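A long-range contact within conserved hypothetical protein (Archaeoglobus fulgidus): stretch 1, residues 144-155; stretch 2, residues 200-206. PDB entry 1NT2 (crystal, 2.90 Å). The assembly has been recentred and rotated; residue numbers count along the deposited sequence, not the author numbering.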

# COMPACT_ATOMS: atom_id res chain seq x y z
N GLU B 144 -17.13 -18.33 -22.73
CA GLU B 144 -16.97 -18.82 -24.09
C GLU B 144 -16.10 -17.93 -24.98
O GLU B 144 -15.18 -18.40 -25.64
CB GLU B 144 -18.35 -18.96 -24.73
CG GLU B 144 -18.33 -19.50 -26.14
CD GLU B 144 -17.87 -20.93 -26.18
OE1 GLU B 144 -16.72 -21.20 -25.77
OE2 GLU B 144 -18.66 -21.79 -26.62
N LEU B 145 -16.41 -16.64 -24.99
CA LEU B 145 -15.69 -15.66 -25.80
C LEU B 145 -14.27 -15.28 -25.36
O LEU B 145 -13.34 -15.24 -26.18
CB LEU B 145 -16.50 -14.36 -25.91
CG LEU B 145 -17.97 -14.42 -26.30
CD1 LEU B 145 -18.38 -13.04 -26.81
CD2 LEU B 145 -18.20 -15.46 -27.37
N VAL B 146 -14.11 -14.99 -24.07
CA VAL B 146 -12.81 -14.59 -23.55
C VAL B 146 -12.16 -15.65 -22.67
O VAL B 146 -10.93 -15.74 -22.60
CB VAL B 146 -12.95 -13.27 -22.77
CG1 VAL B 146 -13.31 -12.14 -23.73
CG2 VAL B 146 -14.02 -13.41 -21.71
N GLY B 147 -12.98 -16.45 -22.01
CA GLY B 147 -12.45 -17.48 -21.14
C GLY B 147 -12.71 -17.12 -19.70
O GLY B 147 -12.63 -15.95 -19.33
N ALA B 148 -13.01 -18.13 -18.88
CA ALA B 148 -13.29 -17.94 -17.47
C ALA B 148 -12.43 -16.87 -16.82
O ALA B 148 -12.94 -15.88 -16.29
CB ALA B 148 -13.13 -19.26 -16.72
N LYS B 149 -11.12 -17.09 -16.85
CA LYS B 149 -10.15 -16.16 -16.27
C LYS B 149 -10.57 -14.69 -16.48
O LYS B 149 -10.89 -13.98 -15.52
CB LYS B 149 -8.77 -16.43 -16.89
CG LYS B 149 -7.57 -15.80 -16.18
CD LYS B 149 -7.18 -16.55 -14.91
CE LYS B 149 -7.81 -15.96 -13.64
NZ LYS B 149 -9.30 -16.07 -13.56
N VAL B 150 -10.58 -14.26 -17.74
CA VAL B 150 -10.95 -12.89 -18.08
C VAL B 150 -12.40 -12.55 -17.71
O VAL B 150 -12.67 -11.63 -16.94
CB VAL B 150 -10.77 -12.64 -19.58
CG1 VAL B 150 -10.77 -11.15 -19.86
CG2 VAL B 150 -9.49 -13.29 -20.05
N ALA B 151 -13.32 -13.31 -18.30
CA ALA B 151 -14.74 -13.11 -18.07
C ALA B 151 -15.05 -12.78 -16.61
O ALA B 151 -15.81 -11.85 -16.32
CB ALA B 151 -15.52 -14.35 -18.51
N ALA B 152 -14.45 -13.53 -15.70
CA ALA B 152 -14.72 -13.32 -14.29
C ALA B 152 -14.17 -12.01 -13.74
O ALA B 152 -14.73 -11.45 -12.80
CB ALA B 152 -14.19 -14.50 -13.48
N LYS B 153 -13.08 -11.52 -14.32
CA LYS B 153 -12.51 -10.27 -13.83
C LYS B 153 -13.39 -9.10 -14.23
O LYS B 153 -13.58 -8.17 -13.45
CB LYS B 153 -11.09 -10.07 -14.37
CG LYS B 153 -10.46 -8.70 -14.04
CD LYS B 153 -10.33 -8.39 -12.54
CE LYS B 153 -9.41 -7.18 -12.32
NZ LYS B 153 -9.21 -6.78 -10.90
N LEU B 154 -13.91 -9.13 -15.45
CA LEU B 154 -14.78 -8.06 -15.87
C LEU B 154 -15.90 -7.99 -14.84
O LEU B 154 -16.21 -6.92 -14.33
CB LEU B 154 -15.40 -8.36 -17.23
CG LEU B 154 -14.47 -8.35 -18.43
CD1 LEU B 154 -15.28 -8.65 -19.68
CD2 LEU B 154 -13.79 -6.99 -18.53
N LEU B 155 -16.50 -9.14 -14.53
CA LEU B 155 -17.59 -9.17 -13.58
C LEU B 155 -17.22 -8.57 -12.24
O LEU B 155 -18.01 -7.88 -11.62
CB LEU B 155 -18.08 -10.60 -13.37
CG LEU B 155 -19.17 -10.78 -12.31
CD1 LEU B 155 -20.39 -9.95 -12.66
CD2 LEU B 155 -19.53 -12.26 -12.21
N GLY B 200 -7.65 -2.73 -22.00
CA GLY B 200 -8.21 -3.60 -20.98
C GLY B 200 -7.79 -5.05 -21.13
O GLY B 200 -7.03 -5.40 -22.05
N ILE B 201 -8.26 -5.90 -20.24
CA ILE B 201 -7.90 -7.31 -20.29
C ILE B 201 -8.44 -7.99 -21.55
O ILE B 201 -7.93 -9.03 -21.96
CB ILE B 201 -8.41 -8.06 -19.04
CG1 ILE B 201 -9.74 -7.47 -18.58
CG2 ILE B 201 -7.34 -8.03 -17.96
CD1 ILE B 201 -10.46 -8.25 -17.50
N ILE B 202 -9.45 -7.41 -22.18
CA ILE B 202 -9.98 -8.04 -23.38
C ILE B 202 -8.96 -7.93 -24.50
O ILE B 202 -9.05 -8.65 -25.50
CB ILE B 202 -11.29 -7.38 -23.86
CG1 ILE B 202 -11.02 -5.98 -24.38
CG2 ILE B 202 -12.29 -7.32 -22.72
CD1 ILE B 202 -12.14 -5.47 -25.21
N PHE B 203 -7.99 -7.04 -24.33
CA PHE B 203 -6.96 -6.83 -25.34
C PHE B 203 -5.99 -7.99 -25.44
O PHE B 203 -5.30 -8.14 -26.46
CB PHE B 203 -6.20 -5.54 -25.06
CG PHE B 203 -6.66 -4.37 -25.89
CD1 PHE B 203 -7.98 -3.94 -25.85
CD2 PHE B 203 -5.76 -3.71 -26.73
CE1 PHE B 203 -8.41 -2.87 -26.63
CE2 PHE B 203 -6.18 -2.63 -27.53
CZ PHE B 203 -7.50 -2.21 -27.48
N LEU B 204 -5.93 -8.82 -24.40
CA LEU B 204 -5.03 -9.96 -24.40
C LEU B 204 -5.60 -11.23 -25.05
O LEU B 204 -4.93 -12.26 -25.11
CB LEU B 204 -4.56 -10.25 -22.97
CG LEU B 204 -3.51 -9.27 -22.43
CD1 LEU B 204 -2.35 -9.21 -23.42
CD2 LEU B 204 -4.09 -7.88 -22.22
N HIS B 205 -6.83 -11.13 -25.53
CA HIS B 205 -7.49 -12.25 -26.19
C HIS B 205 -6.75 -12.54 -27.49
O HIS B 205 -6.33 -11.61 -28.20
CB HIS B 205 -8.95 -11.91 -26.50
CG HIS B 205 -9.71 -13.01 -27.17
ND1 HIS B 205 -10.10 -14.16 -26.52
CD2 HIS B 205 -10.12 -13.15 -28.45
CE1 HIS B 205 -10.72 -14.96 -27.37
NE2 HIS B 205 -10.75 -14.37 -28.55
N PRO B 206 -6.57 -13.82 -27.84
CA PRO B 206 -5.88 -14.20 -29.07
C PRO B 206 -6.31 -13.39 -30.29
O PRO B 206 -5.48 -12.76 -30.94
CB PRO B 206 -6.23 -15.68 -29.20
CG PRO B 206 -6.22 -16.13 -27.78
CD PRO B 206 -6.96 -15.02 -27.07

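Apolar packing is the main contact between these stretches, which bury 328 Å² in total, both sides summed; no hydrogen bond crosses between them. Its centre is Ile201, which gives up 87 Å², more than any other residue here. Its CA-to-CB bond points toward the helix 148-155, and with chi2 at 171° (t) the side chain extends so that CD1 reaches three residues on that helix. Ile201 CD1 lies 3.8 Å from Val150 CG1, 3.7 Å from Leu154 CD2 and 3.5 Å from Lys153 CG. Val150 and Leu154 stand one helical turn apart, as the 3.2 Å bond from Leu154 N to Val150 O confirms, so both can meet one methyl. Lys153 contributes its aliphatic portion, while the end of its chain leads away, which lets a charged residue border an apolar contact. Leu154 CD2 also approaches Ile202 CG2, at 4.5 Å, a looser contact.

The second kind of contact is polar in composition but not in bonding. The CA-to-CB bond of His205 points toward stretch 1, which covers 50 Å² of the residue, and His205 ND1 lies 4.0 Å from Val146 CA. Leu145 O is 3.4 Å from His205 ND1, but the angle is too poor for a hydrogen bond.

Backbone geometry explains Gly147: at phi/psi 109/143, a CB would jam against the preceding carbonyl oxygen.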